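Local coordinates for alpha-glucosidase (Pseudoalteromonas sp. K8, PDB 5HQA), which hydrolyses alpha-glucosides as a family 97 glycoside hydrolase, holding calcium in its sugar pocket and being activated by chloride, at residues 149-152 with 153-156; 460-463 with 464-467; 66-69 with 70-74; 233-236 with 237-241. One frame throughout, in Å; residues are numbered along the deposited sequence.

Contact 1: residues 149-152 with 153-156; sequences GWNR and YEYV. With CA (calcium ion), chain C; AC1 (4,6-dideoxy-4-{[(1S,4R,5S,6S)-4,5,6-trihydroxy-3-(hydroxymethyl)cyclohex-2-en-1-yl]amino}-alpha-D-glucopyranose), chain B.
Asn151 and Glu154 open and close a type II' beta turn, tied by the bond from Glu154 N to Asn151 O at 2.9 Å. From here the Glu154 side chain runs out to the sugar pocket. Its CB packs against the amide of Asn151, 3.5 Å from ND2. CG lies beside the guanidinium of Arg152, whose chain runs alongside and points the same way. At the tip the two oxygens divide the work. OE1 binds calcium at 2.4 Å, sharing the ion with Glu437, Glu455 and Glu461. OE2 makes a salt bridge of 2.6 Å to Arg152 NH2 and accepts a hydrogen bond from O2 of the inhibitor AC1. The same NH2 also donates to O2, with an almost straight N-H...O angle of 171°; sugar hydroxyl and carboxylate both sit at the guanidinium edge. Beyond CG the glutamate is extended (chi2 176°), which gives it the length to reach the metal. Nearer the backbone, Asn151 ND2 donates in the carbonyl plane to a lone pair of Glu154 O, and Tyr155 OH accepts from Asn151 N at 2.9 Å. Gly149 suits its place because a CB there would run into that hydroxyl. A phenylalanine in place of Tyr155 would probably leave Asn151 N without this acceptor and the type I turn of 149-152 less firmly held. The chemistry implies a coupled site: one carboxylate joins metal, arginine and sugar, so a shift of this turn would probably be felt by all three.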
loop_
_atom_site.group_PDB
_atom_site.type_symbol
_atom_site.label_atom_id
_atom_site.label_comp_id
_atom_site.label_asym_id
_atom_site.label_seq_id
_atom_site.Cartn_x
_atom_site.Cartn_y
_atom_site.Cartn_z
ATOM N N GLY A 149 6.188 -6.625 -15.540
ATOM C CA GLY A 149 6.899 -7.877 -15.402
ATOM C C GLY A 149 5.975 -9.003 -15.019
ATOM O O GLY A 149 4.820 -8.793 -14.655
ATOM N N TRP A 150 6.503 -10.225 -15.094
ATOM C CA TRP A 150 5.652 -11.380 -14.841
ATOM C C TRP A 150 5.181 -11.444 -13.392
ATOM O O TRP A 150 4.141 -12.064 -13.123
ATOM C CB TRP A 150 6.382 -12.677 -15.210
ATOM C CG TRP A 150 7.454 -13.051 -14.244
ATOM C CD1 TRP A 150 8.749 -12.614 -14.241
ATOM C CD2 TRP A 150 7.327 -13.937 -13.127
ATOM N NE1 TRP A 150 9.435 -13.174 -13.191
ATOM C CE2 TRP A 150 8.584 -13.988 -12.489
ATOM C CE3 TRP A 150 6.276 -14.684 -12.604
ATOM C CZ2 TRP A 150 8.816 -14.761 -11.364
ATOM C CZ3 TRP A 150 6.509 -15.457 -11.474
ATOM C CH2 TRP A 150 7.769 -15.486 -10.867
ATOM N N ASN A 151 5.891 -10.794 -12.460
ATOM C CA ASN A 151 5.512 -10.876 -11.052
ATOM C C ASN A 151 4.859 -9.605 -10.515
ATOM O O ASN A 151 4.837 -9.409 -9.297
ATOM C CB ASN A 151 6.708 -11.255 -10.172
ATOM C CG ASN A 151 6.327 -12.274 -9.105
ATOM O OD1 ASN A 151 5.483 -13.137 -9.347
ATOM N ND2 ASN A 151 6.918 -12.166 -7.922
ATOM N N ARG A 152 4.307 -8.755 -11.385
ATOM C CA ARG A 152 3.392 -7.661 -10.970
ATOM C C ARG A 152 4.164 -6.686 -10.081
ATOM O O ARG A 152 5.210 -6.167 -10.506
ATOM C CB ARG A 152 2.141 -8.267 -10.325
ATOM C CG ARG A 152 1.349 -9.280 -11.184
ATOM C CD ARG A 152 0.264 -9.968 -10.327
ATOM N NE ARG A 152 0.853 -10.334 -9.048
ATOM C CZ ARG A 152 1.500 -11.463 -8.820
ATOM N NH1 ARG A 152 1.598 -12.379 -9.766
ATOM N NH2 ARG A 152 2.039 -11.679 -7.634
ATOM N N TYR A 153 3.693 -6.390 -8.866
ATOM C CA TYR A 153 4.403 -5.500 -7.957
ATOM C C TYR A 153 5.382 -6.238 -7.057
ATOM O O TYR A 153 6.086 -5.591 -6.273
ATOM C CB TYR A 153 3.420 -4.727 -7.064
ATOM C CG TYR A 153 2.385 -3.885 -7.779
ATOM C CD1 TYR A 153 2.759 -2.791 -8.563
ATOM C CD2 TYR A 153 1.026 -4.154 -7.627
ATOM C CE1 TYR A 153 1.796 -2.001 -9.206
ATOM C CE2 TYR A 153 0.060 -3.379 -8.257
ATOM C CZ TYR A 153 0.452 -2.307 -9.046
ATOM O OH TYR A 153 -0.517 -1.551 -9.668
ATOM N N GLU A 154 5.430 -7.569 -7.127
ATOM C CA GLU A 154 6.185 -8.357 -6.150
ATOM C C GLU A 154 7.627 -8.543 -6.628
ATOM O O GLU A 154 8.047 -9.612 -7.081
ATOM C CB GLU A 154 5.483 -9.687 -5.888
ATOM C CG GLU A 154 4.191 -9.516 -5.072
ATOM C CD GLU A 154 3.410 -10.819 -4.887
ATOM O OE1 GLU A 154 2.538 -10.874 -3.990
ATOM O OE2 GLU A 154 3.661 -11.783 -5.644
ATOM N N TYR A 155 8.396 -7.458 -6.505
ATOM C CA TYR A 155 9.817 -7.432 -6.830
ATOM C C TYR A 155 10.581 -6.770 -5.695
ATOM O O TYR A 155 10.042 -5.908 -4.996
ATOM C CB TYR A 155 10.085 -6.639 -8.118
ATOM C CG TYR A 155 9.640 -7.358 -9.360
ATOM C CD1 TYR A 155 10.497 -8.246 -10.002
ATOM C CD2 TYR A 155 8.364 -7.165 -9.889
ATOM C CE1 TYR A 155 10.100 -8.923 -11.152
ATOM C CE2 TYR A 155 7.957 -7.839 -11.032
ATOM C CZ TYR A 155 8.833 -8.718 -11.660
ATOM O OH TYR A 155 8.457 -9.396 -12.797
ATOM N N VAL A 156 11.846 -7.145 -5.523
ATOM C CA VAL A 156 12.697 -6.358 -4.632
ATOM C C VAL A 156 13.135 -5.096 -5.367
ATOM O O VAL A 156 13.194 -5.057 -6.601
ATOM C CB VAL A 156 13.905 -7.173 -4.123
ATOM C CG1 VAL A 156 13.429 -8.422 -3.375
ATOM C CG2 VAL A 156 14.843 -7.539 -5.271
HETATM CA CA CA C . 1.090 -12.510 -2.911
HETATM C C1 AC1 B . 2.798 -16.852 -6.353
HETATM O O2 AC1 B . 3.310 -14.616 -7.040
HETATM C C2 AC1 B . 2.356 -15.397 -6.302
HETATM C C4A AC1 B . -1.864 -16.416 -0.077
HETATM C C3 AC1 B . 2.219 -14.907 -4.885
HETATM O O3 AC1 B . 1.872 -13.510 -4.870
HETATM C C4 AC1 B . 1.203 -15.742 -4.151
HETATM N N4A AC1 B . 0.785 -15.157 -2.838
HETATM C C5 AC1 B . 1.965 -17.048 -3.988
HETATM O O5 AC1 B . 2.079 -17.681 -5.330
HETATM C C6 AC1 B . 1.339 -18.030 -3.047
HETATM C C1B AC1 B . -0.704 -15.096 -2.617
HETATM C C2B AC1 B . -1.033 -14.347 -1.162
HETATM O O2B AC1 B . -0.293 -13.127 -1.129
HETATM C C3B AC1 B . -0.772 -15.201 -0.076
HETATM O O3B AC1 B . -0.866 -14.534 1.207
HETATM O O4 AC1 B . -1.542 -17.360 0.926
HETATM C C5B AC1 B . -1.963 -17.086 -1.352
HETATM C C7B AC1 B . -1.367 -16.355 -2.678
HETATM C C6B AC1 B . -3.103 -18.103 -1.522
HETATM O O6B AC1 B . -4.294 -17.390 -1.640
#

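Contact 2: residues 460-463 with 464-467; sequences QEFN and AWGT. With CA (calcium ion), chain C; AC1 (4,6-dideoxy-4-{[(1S,4R,5S,6S)-4,5,6-trihydroxy-3-(hydroxymethyl)cyclohex-2-en-1-yl]amino}-alpha-D-glucopyranose), chain B; GLC (alpha-D-glucopyranose), chain D; GLC (alpha-D-glucopyranose), chain E.
Glu461 O meets two groups of 464-467: Ala464 N donates to it at 3.0 Å, and one face of the Trp465 indole lies over it, with CE2 3.2 Å away. The amide comes from well above the carbonyl plane, within a weakly bonded helical turn. The indole is turned back over this turn by a chi1 of 37°, which sets CG between the backbone N and the carbonyl carbon. Its six-membered ring receives a CH-pi contact from Phe462 CA on the same face as Glu461 O. Its outer edge, meanwhile, points into the Phe462 ring in an edge-to-face pair with planes 55° apart, Trp465 CZ3 coming within 3.5 Å of Phe462 CD2. His274 takes the indole N-H, which would help to fix the ring's rotation. The opposite indole face carries sugar: C6 of the glucose in chain E lies 3.5 Å from Trp465 CZ2. A flat, wide ring suits this role, since it offers one face to protein and the other to a hexose. The Glu461 side chain passes the indole edge, with OE1 near the ring plane; its OE2 binds calcium at 2.3 Å while OE1 lies 2.7 Å from AC1 N4A. Gly466 fits because a side chain there would strike Phe462 O. An aromatic platform under a hexose is characteristic of carbohydrate pockets; here it lies beside calcium-binding Glu461 in this enzyme's glycan site.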
loop_
_atom_site.group_PDB
_atom_site.type_symbol
_atom_site.label_atom_id
_atom_site.label_comp_id
_atom_site.label_asym_id
_atom_site.label_seq_id
_atom_site.Cartn_x
_atom_site.Cartn_y
_atom_site.Cartn_z
ATOM N N GLN A 460 5.948 -10.913 3.765
ATOM C CA GLN A 460 6.574 -11.994 4.528
ATOM C C GLN A 460 6.578 -13.320 3.776
ATOM O O GLN A 460 7.484 -14.142 3.975
ATOM C CB GLN A 460 5.837 -12.165 5.856
ATOM C CG GLN A 460 6.553 -13.028 6.880
ATOM C CD GLN A 460 7.616 -12.245 7.629
ATOM O OE1 GLN A 460 8.799 -12.278 7.271
ATOM N NE2 GLN A 460 7.199 -11.528 8.674
ATOM N N GLU A 461 5.570 -13.566 2.932
ATOM C CA GLU A 461 5.473 -14.866 2.268
ATOM C C GLU A 461 6.718 -15.181 1.448
ATOM O O GLU A 461 7.114 -16.346 1.348
ATOM C CB GLU A 461 4.234 -14.915 1.376
ATOM C CG GLU A 461 4.210 -13.823 0.304
ATOM C CD GLU A 461 3.064 -13.992 -0.674
ATOM O OE1 GLU A 461 2.405 -15.052 -0.624
ATOM O OE2 GLU A 461 2.826 -13.079 -1.499
ATOM N N PHE A 462 7.356 -14.166 0.854
ATOM C CA PHE A 462 8.567 -14.440 0.082
ATOM C C PHE A 462 9.721 -14.891 0.956
ATOM O O PHE A 462 10.715 -15.393 0.423
ATOM C CB PHE A 462 8.977 -13.218 -0.742
ATOM C CG PHE A 462 8.177 -13.066 -1.993
ATOM C CD1 PHE A 462 6.907 -12.497 -1.954
ATOM C CD2 PHE A 462 8.665 -13.537 -3.200
ATOM C CE1 PHE A 462 6.144 -12.390 -3.116
ATOM C CE2 PHE A 462 7.915 -13.430 -4.365
ATOM C CZ PHE A 462 6.654 -12.859 -4.326
ATOM N N ASN A 463 9.609 -14.738 2.274
ATOM C CA ASN A 463 10.633 -15.245 3.171
ATOM C C ASN A 463 10.445 -16.713 3.493
ATOM O O ASN A 463 11.327 -17.306 4.121
ATOM C CB ASN A 463 10.652 -14.414 4.449
ATOM C CG ASN A 463 11.079 -12.995 4.187
ATOM O OD1 ASN A 463 11.832 -12.734 3.246
ATOM N ND2 ASN A 463 10.595 -12.065 4.998
ATOM N N ALA A 464 9.336 -17.315 3.071
ATOM C CA ALA A 464 9.166 -18.758 3.211
ATOM C C ALA A 464 9.762 -19.529 2.039
ATOM O O ALA A 464 10.264 -20.640 2.233
ATOM C CB ALA A 464 7.681 -19.109 3.353
ATOM N N TRP A 465 9.728 -18.958 0.826
ATOM C CA TRP A 465 10.133 -19.722 -0.351
ATOM C C TRP A 465 10.758 -18.874 -1.458
ATOM O O TRP A 465 10.942 -19.399 -2.565
ATOM C CB TRP A 465 8.909 -20.482 -0.919
ATOM C CG TRP A 465 7.628 -19.674 -0.823
ATOM C CD1 TRP A 465 6.584 -19.890 0.039
ATOM C CD2 TRP A 465 7.276 -18.516 -1.593
ATOM N NE1 TRP A 465 5.603 -18.947 -0.161
ATOM C CE2 TRP A 465 6.004 -18.090 -1.150
ATOM C CE3 TRP A 465 7.908 -17.800 -2.617
ATOM C CZ2 TRP A 465 5.354 -16.977 -1.694
ATOM C CZ3 TRP A 465 7.260 -16.697 -3.160
ATOM C CH2 TRP A 465 6.000 -16.295 -2.697
ATOM N N GLY A 466 11.111 -17.604 -1.209
ATOM C CA GLY A 466 11.387 -16.686 -2.312
ATOM C C GLY A 466 12.538 -17.116 -3.205
ATOM O O GLY A 466 12.497 -16.913 -4.428
ATOM N N THR A 467 13.580 -17.703 -2.610
ATOM C CA THR A 467 14.747 -18.201 -3.344
ATOM C C THR A 467 15.314 -17.179 -4.344
ATOM O O THR A 467 15.306 -17.423 -5.554
ATOM C CB THR A 467 14.397 -19.513 -4.104
ATOM O OG1 THR A 467 13.516 -20.306 -3.294
ATOM C CG2 THR A 467 15.640 -20.323 -4.368
HETATM CA CA CA C . 1.090 -12.510 -2.911
HETATM C C1 AC1 B . 2.798 -16.852 -6.353
HETATM O O2 AC1 B . 3.310 -14.616 -7.040
HETATM C C2 AC1 B . 2.356 -15.397 -6.302
HETATM C C4A AC1 B . -1.864 -16.416 -0.077
HETATM C C3 AC1 B . 2.219 -14.907 -4.885
HETATM O O3 AC1 B . 1.872 -13.510 -4.870
HETATM C C4 AC1 B . 1.203 -15.742 -4.151
HETATM N N4A AC1 B . 0.785 -15.157 -2.838
HETATM C C5 AC1 B . 1.965 -17.048 -3.988
HETATM O O5 AC1 B . 2.079 -17.681 -5.330
HETATM C C6 AC1 B . 1.339 -18.030 -3.047
HETATM C C1B AC1 B . -0.704 -15.096 -2.617
HETATM C C2B AC1 B . -1.033 -14.347 -1.162
HETATM O O2B AC1 B . -0.293 -13.127 -1.129
HETATM C C3B AC1 B . -0.772 -15.201 -0.076
HETATM O O3B AC1 B . -0.866 -14.534 1.207
HETATM O O4 AC1 B . -1.542 -17.360 0.926
HETATM C C5B AC1 B . -1.963 -17.086 -1.352
HETATM C C7B AC1 B . -1.367 -16.355 -2.678
HETATM C C6B AC1 B . -3.103 -18.103 -1.522
HETATM O O6B AC1 B . -4.294 -17.390 -1.640
HETATM C C1 GLC D . 11.760 -18.911 -6.966
HETATM C C2 GLC D . 11.299 -20.316 -6.610
HETATM C C3 GLC D . 9.815 -20.531 -6.488
HETATM C C4 GLC D . 8.884 -19.387 -6.721
HETATM C C5 GLC D . 9.466 -18.095 -7.303
HETATM C C6 GLC D . 9.457 -16.979 -6.331
HETATM O O1 GLC D . 12.996 -18.972 -7.593
HETATM O O2 GLC D . 11.778 -21.233 -7.608
HETATM O O3 GLC D . 9.571 -21.112 -5.156
HETATM O O4 GLC D . 7.920 -19.822 -7.775
HETATM O O5 GLC D . 10.824 -18.236 -7.881
HETATM O O6 GLC D . 9.051 -15.829 -7.049
HETATM C C1 GLC E . 6.692 -20.326 -7.339
HETATM C C2 GLC E . 5.615 -19.783 -8.270
HETATM C C3 GLC E . 5.190 -18.382 -7.919
HETATM C C4 GLC E . 4.611 -18.360 -6.544
HETATM C C5 GLC E . 5.586 -18.906 -5.490
HETATM C C6 GLC E . 4.816 -19.337 -4.278
HETATM O O2 GLC E . 6.118 -19.826 -9.611
HETATM O O3 GLC E . 4.198 -17.919 -8.900
HETATM O O4 GLC E . 4.168 -16.979 -6.173
HETATM O O5 GLC E . 6.441 -20.078 -5.886
HETATM O O6 GLC E . 4.326 -20.651 -4.428
#

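Contact 3: residues 66-69 with 70-74; sequences WQQP and WGERQ
Gln68 NE2 bridges the loop that follows it, donating one hydrogen to Arg73 O at 3.0 Å and the other to Glu72 OE1 at 3.1 Å. The carboxylate oxygen is met from above its plane, whereas Arg73 O is met in the carbonyl plane. On the other end of the same amide, a water lies 2.8 Å from Gln68 OE1, donating to it and also to Trp70 O. Glutamine suits the spot, having donors and an acceptor at the tip of an extended chain. A leucine here would probably leave Arg73 O and Glu72 OE1 without this amide donor and the water with one acceptor fewer. At the loop's base Gln68 N donates to Gln74 O at 2.8 Å, and Gln74 NE2 reaches Gln67 OE1 from above the amide plane of Gln67. Further out, Arg445 holds the second oxygen of Glu72, and Asp244 pairs with Arg73. Gly71 adopts backbone angles that would jam a CB against the preceding carbonyl, which calls for glycine. The whole is the connecting loop of a beta hairpin, joining antiparallel strands 53-67 and 75-89 at the margin of a nine-stranded sheet.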
loop_
_atom_site.group_PDB
_atom_site.type_symbol
_atom_site.label_atom_id
_atom_site.label_comp_id
_atom_site.label_asym_id
_atom_site.label_seq_id
_atom_site.Cartn_x
_atom_site.Cartn_y
_atom_site.Cartn_z
ATOM N N TRP A 66 -9.910 17.372 8.130
ATOM C CA TRP A 66 -10.977 16.384 8.194
ATOM C C TRP A 66 -10.513 15.212 9.051
ATOM O O TRP A 66 -9.320 15.056 9.332
ATOM C CB TRP A 66 -11.399 15.924 6.786
ATOM C CG TRP A 66 -10.269 15.408 5.925
ATOM C CD1 TRP A 66 -9.362 16.154 5.218
ATOM C CD2 TRP A 66 -9.946 14.031 5.664
ATOM N NE1 TRP A 66 -8.488 15.323 4.540
ATOM C CE2 TRP A 66 -8.828 14.018 4.797
ATOM C CE3 TRP A 66 -10.494 12.810 6.077
ATOM C CZ2 TRP A 66 -8.246 12.827 4.343
ATOM C CZ3 TRP A 66 -9.912 11.627 5.622
ATOM C CH2 TRP A 66 -8.802 11.649 4.766
ATOM N N GLN A 67 -11.467 14.392 9.482
ATOM C CA GLN A 67 -11.189 13.303 10.409
ATOM C C GLN A 67 -11.328 11.954 9.711
ATOM O O GLN A 67 -12.306 11.716 8.995
ATOM C CB GLN A 67 -12.113 13.369 11.630
ATOM C CG GLN A 67 -11.894 12.191 12.578
ATOM C CD GLN A 67 -12.191 12.520 14.027
ATOM O OE1 GLN A 67 -11.707 13.520 14.561
ATOM N NE2 GLN A 67 -12.985 11.672 14.676
ATOM N N GLN A 68 -10.335 11.063 9.923
ATOM C CA GLN A 68 -10.422 9.716 9.362
ATOM C C GLN A 68 -11.208 8.799 10.292
ATOM O O GLN A 68 -11.097 8.910 11.515
ATOM C CB GLN A 68 -9.038 9.119 9.159
ATOM C CG GLN A 68 -8.096 9.959 8.339
ATOM C CD GLN A 68 -7.114 9.082 7.606
ATOM O OE1 GLN A 68 -7.467 8.461 6.604
ATOM N NE2 GLN A 68 -5.884 8.999 8.111
ATOM N N PRO A 69 -11.996 7.870 9.746
ATOM C CA PRO A 69 -12.619 6.863 10.623
ATOM C C PRO A 69 -11.595 5.943 11.261
ATOM O O PRO A 69 -11.770 5.517 12.406
ATOM C CB PRO A 69 -13.556 6.103 9.673
ATOM C CG PRO A 69 -12.919 6.264 8.316
ATOM C CD PRO A 69 -12.322 7.659 8.323
ATOM N N TRP A 70 -10.532 5.623 10.531
ATOM C CA TRP A 70 -9.388 4.858 10.999
ATOM C C TRP A 70 -8.223 5.303 10.137
ATOM O O TRP A 70 -8.419 5.848 9.049
ATOM C CB TRP A 70 -9.599 3.346 10.862
ATOM C CG TRP A 70 -9.996 2.942 9.463
ATOM C CD1 TRP A 70 -11.269 2.771 8.993
ATOM C CD2 TRP A 70 -9.122 2.674 8.358
ATOM N NE1 TRP A 70 -11.240 2.406 7.665
ATOM C CE2 TRP A 70 -9.936 2.341 7.251
ATOM C CE3 TRP A 70 -7.733 2.675 8.194
ATOM C CZ2 TRP A 70 -9.404 2.014 6.000
ATOM C CZ3 TRP A 70 -7.209 2.351 6.954
ATOM C CH2 TRP A 70 -8.043 2.019 5.874
ATOM N N GLY A 71 -7.009 5.077 10.606
ATOM C CA GLY A 71 -5.874 5.477 9.804
ATOM C C GLY A 71 -4.600 5.581 10.616
ATOM O O GLY A 71 -4.523 5.142 11.767
ATOM N N GLU A 72 -3.595 6.163 9.963
ATOM C CA GLU A 72 -2.302 6.450 10.560
ATOM C C GLU A 72 -2.308 7.766 11.328
ATOM O O GLU A 72 -1.372 8.041 12.085
ATOM C CB GLU A 72 -1.229 6.466 9.461
ATOM C CG GLU A 72 -1.350 7.614 8.438
ATOM C CD GLU A 72 -2.313 7.345 7.271
ATOM O OE1 GLU A 72 -3.529 7.131 7.497
ATOM O OE2 GLU A 72 -1.845 7.375 6.107
ATOM N N ARG A 73 -3.345 8.577 11.151
ATOM C CA ARG A 73 -3.558 9.762 11.963
ATOM C C ARG A 73 -5.047 10.064 11.936
ATOM O O ARG A 73 -5.740 9.737 10.967
ATOM C CB ARG A 73 -2.734 10.965 11.475
ATOM C CG ARG A 73 -3.015 11.397 10.041
ATOM C CD ARG A 73 -2.061 12.525 9.607
ATOM N NE ARG A 73 -0.687 12.251 10.024
ATOM C CZ ARG A 73 0.213 11.619 9.281
ATOM N NH1 ARG A 73 1.429 11.406 9.756
ATOM N NH2 ARG A 73 -0.095 11.201 8.066
ATOM N N GLN A 74 -5.531 10.675 13.018
ATOM C CA GLN A 74 -6.956 10.939 13.151
ATOM C C GLN A 74 -7.382 12.175 12.367
ATOM O O GLN A 74 -8.416 12.154 11.688
ATOM C CB GLN A 74 -7.302 11.096 14.626
ATOM C CG GLN A 74 -8.705 11.583 14.886
ATOM C CD GLN A 74 -9.077 11.421 16.340
ATOM O OE1 GLN A 74 -8.302 10.876 17.129
ATOM N NE2 GLN A 74 -10.267 11.881 16.705
HETATM O O HOH W 1 -7.686 5.676 6.361
#

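Contact 4: residues 233-236 with 237-241; sequences IGEK and AVDLV
Asp239 turns its carboxylate back toward Lys236 because CG stands beside its own backbone N, anti to the carbonyl carbon (chi1 -66°). This is a strand-to-helix turn: strand 224-234 ends, and the chain bends through Glu235 and Lys236 into the short helix 237-241. Lys236 N donates to Asp239 OD2 at 3.1 Å, arriving from above the carboxylate plane. Two waters share that oxygen. One donates to OD2 and accepts from Glu235 N, and the other gives its hydrogens to OD2 at 2.7 Å and to Glu235 OE2 at 2.8 Å. The second water therefore lies between like charges, since Glu235 OE2 and Asp239 OD2 are only 4.6 Å apart. Lys28 pairs with the other oxygen of Glu235, which would further ease the repulsion. The ammonium of Lys236 leads away, so this lysine meets the aspartate through its backbone N, its ammonium making no direct contact with OD2. Asp is short enough to fold back over the turn, and its negative charge is probably favoured by the N-H of Lys236 and by its place in the first turn of the helix. Gly234 fits beneath it, where a CB would collide with Asp239 CB, and its CA instead packs 4.0 Å from that atom. Leu240 sends CD2 toward the end of the strand, near Ile233 N, packing an apolar branch between strand and helix. Finally, Asp239 N returns to Lys236 O at 2.9 Å, the donor 61° out of the carbonyl plane.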
loop_
_atom_site.group_PDB
_atom_site.type_symbol
_atom_site.label_atom_id
_atom_site.label_comp_id
_atom_site.label_asym_id
_atom_site.label_seq_id
_atom_site.Cartn_x
_atom_site.Cartn_y
_atom_site.Cartn_z
ATOM N N ILE A 233 7.682 16.106 -3.082
ATOM C CA ILE A 233 8.994 16.747 -3.089
ATOM C C ILE A 233 9.338 17.124 -1.658
ATOM O O ILE A 233 8.538 17.783 -0.985
ATOM C CB ILE A 233 9.010 18.005 -3.982
ATOM C CG1 ILE A 233 8.518 17.682 -5.398
ATOM C CG2 ILE A 233 10.404 18.640 -3.989
ATOM C CD1 ILE A 233 8.208 18.919 -6.241
ATOM N N GLY A 234 10.526 16.741 -1.197
ATOM C CA GLY A 234 10.949 17.127 0.139
ATOM C C GLY A 234 12.455 17.170 0.284
ATOM O O GLY A 234 13.194 16.515 -0.461
ATOM N N GLU A 235 12.907 17.958 1.268
ATOM C CA GLU A 235 14.342 18.040 1.538
ATOM C C GLU A 235 14.887 16.740 2.104
ATOM O O GLU A 235 16.081 16.459 1.959
ATOM C CB GLU A 235 14.674 19.143 2.537
ATOM C CG GLU A 235 13.953 20.425 2.389
ATOM C CD GLU A 235 14.342 21.357 3.500
ATOM O OE1 GLU A 235 15.258 22.168 3.277
ATOM O OE2 GLU A 235 13.772 21.241 4.605
ATOM N N LYS A 236 14.048 15.973 2.793
ATOM C CA LYS A 236 14.463 14.766 3.490
ATOM C C LYS A 236 13.588 13.599 3.057
ATOM O O LYS A 236 12.417 13.777 2.711
ATOM C CB LYS A 236 14.345 14.919 5.014
ATOM C CG LYS A 236 15.156 16.016 5.624
ATOM C CD LYS A 236 14.777 16.171 7.093
ATOM C CE LYS A 236 15.654 17.208 7.783
ATOM N NZ LYS A 236 17.103 16.883 7.635
ATOM N N ALA A 237 14.156 12.393 3.121
ATOM C CA ALA A 237 13.372 11.207 2.801
ATOM C C ALA A 237 12.096 11.132 3.640
ATOM O O ALA A 237 11.016 10.839 3.112
ATOM C CB ALA A 237 14.228 9.957 2.992
ATOM N N VAL A 238 12.184 11.428 4.944
ATOM C CA VAL A 238 10.983 11.320 5.773
ATOM C C VAL A 238 9.934 12.366 5.414
ATOM O O VAL A 238 8.763 12.208 5.790
ATOM C CB VAL A 238 11.292 11.406 7.283
ATOM C CG1 VAL A 238 12.114 10.198 7.726
ATOM C CG2 VAL A 238 11.993 12.716 7.634
ATOM N N ASP A 239 10.306 13.437 4.703
ATOM C CA ASP A 239 9.284 14.387 4.273
ATOM C C ASP A 239 8.334 13.759 3.264
ATOM O O ASP A 239 7.173 14.169 3.172
ATOM C CB ASP A 239 9.919 15.645 3.679
ATOM C CG ASP A 239 10.700 16.447 4.705
ATOM O OD1 ASP A 239 10.408 16.328 5.918
ATOM O OD2 ASP A 239 11.605 17.202 4.296
ATOM N N LEU A 240 8.806 12.773 2.495
ATOM C CA LEU A 240 7.897 12.012 1.645
ATOM C C LEU A 240 6.921 11.211 2.490
ATOM O O LEU A 240 5.723 11.150 2.188
ATOM C CB LEU A 240 8.682 11.060 0.737
ATOM C CG LEU A 240 9.767 11.631 -0.175
ATOM C CD1 LEU A 240 10.399 10.506 -0.989
ATOM C CD2 LEU A 240 9.180 12.682 -1.074
ATOM N N VAL A 241 7.428 10.574 3.543
ATOM C CA VAL A 241 6.605 9.690 4.359
ATOM C C VAL A 241 5.506 10.475 5.073
ATOM O O VAL A 241 4.342 10.057 5.099
ATOM C CB VAL A 241 7.500 8.923 5.350
ATOM C CG1 VAL A 241 6.653 8.156 6.330
ATOM C CG2 VAL A 241 8.452 7.988 4.596
HETATM O O HOH W 2 10.605 19.447 2.519
HETATM O O HOH W 3 12.630 19.093 6.008
#

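Along the chain the order is contact 3, contact 1, contact 4, contact 2. The first three belong to the N-terminal region and border one nine-stranded antiparallel sheet: contact 3 leaves edge strand 53-67, contact 4 leaves inner strand 224-234, and contact 1 lies in the loop before the other edge strand, 158-161. Contact 2 comes from the barrel region, yet its centre is about 14 Å from that of contact 1, and Glu154 OE1 lies 3.3 Å from Glu461 OE2 as neighbouring ligands of the shared calcium. The pocket thus draws on both the N-terminal and the barrel regions. Contacts 3 and 4, with nearest atoms about 5 Å apart, lie away from it; contact 3 is about 31 Å from contact 1 between centres.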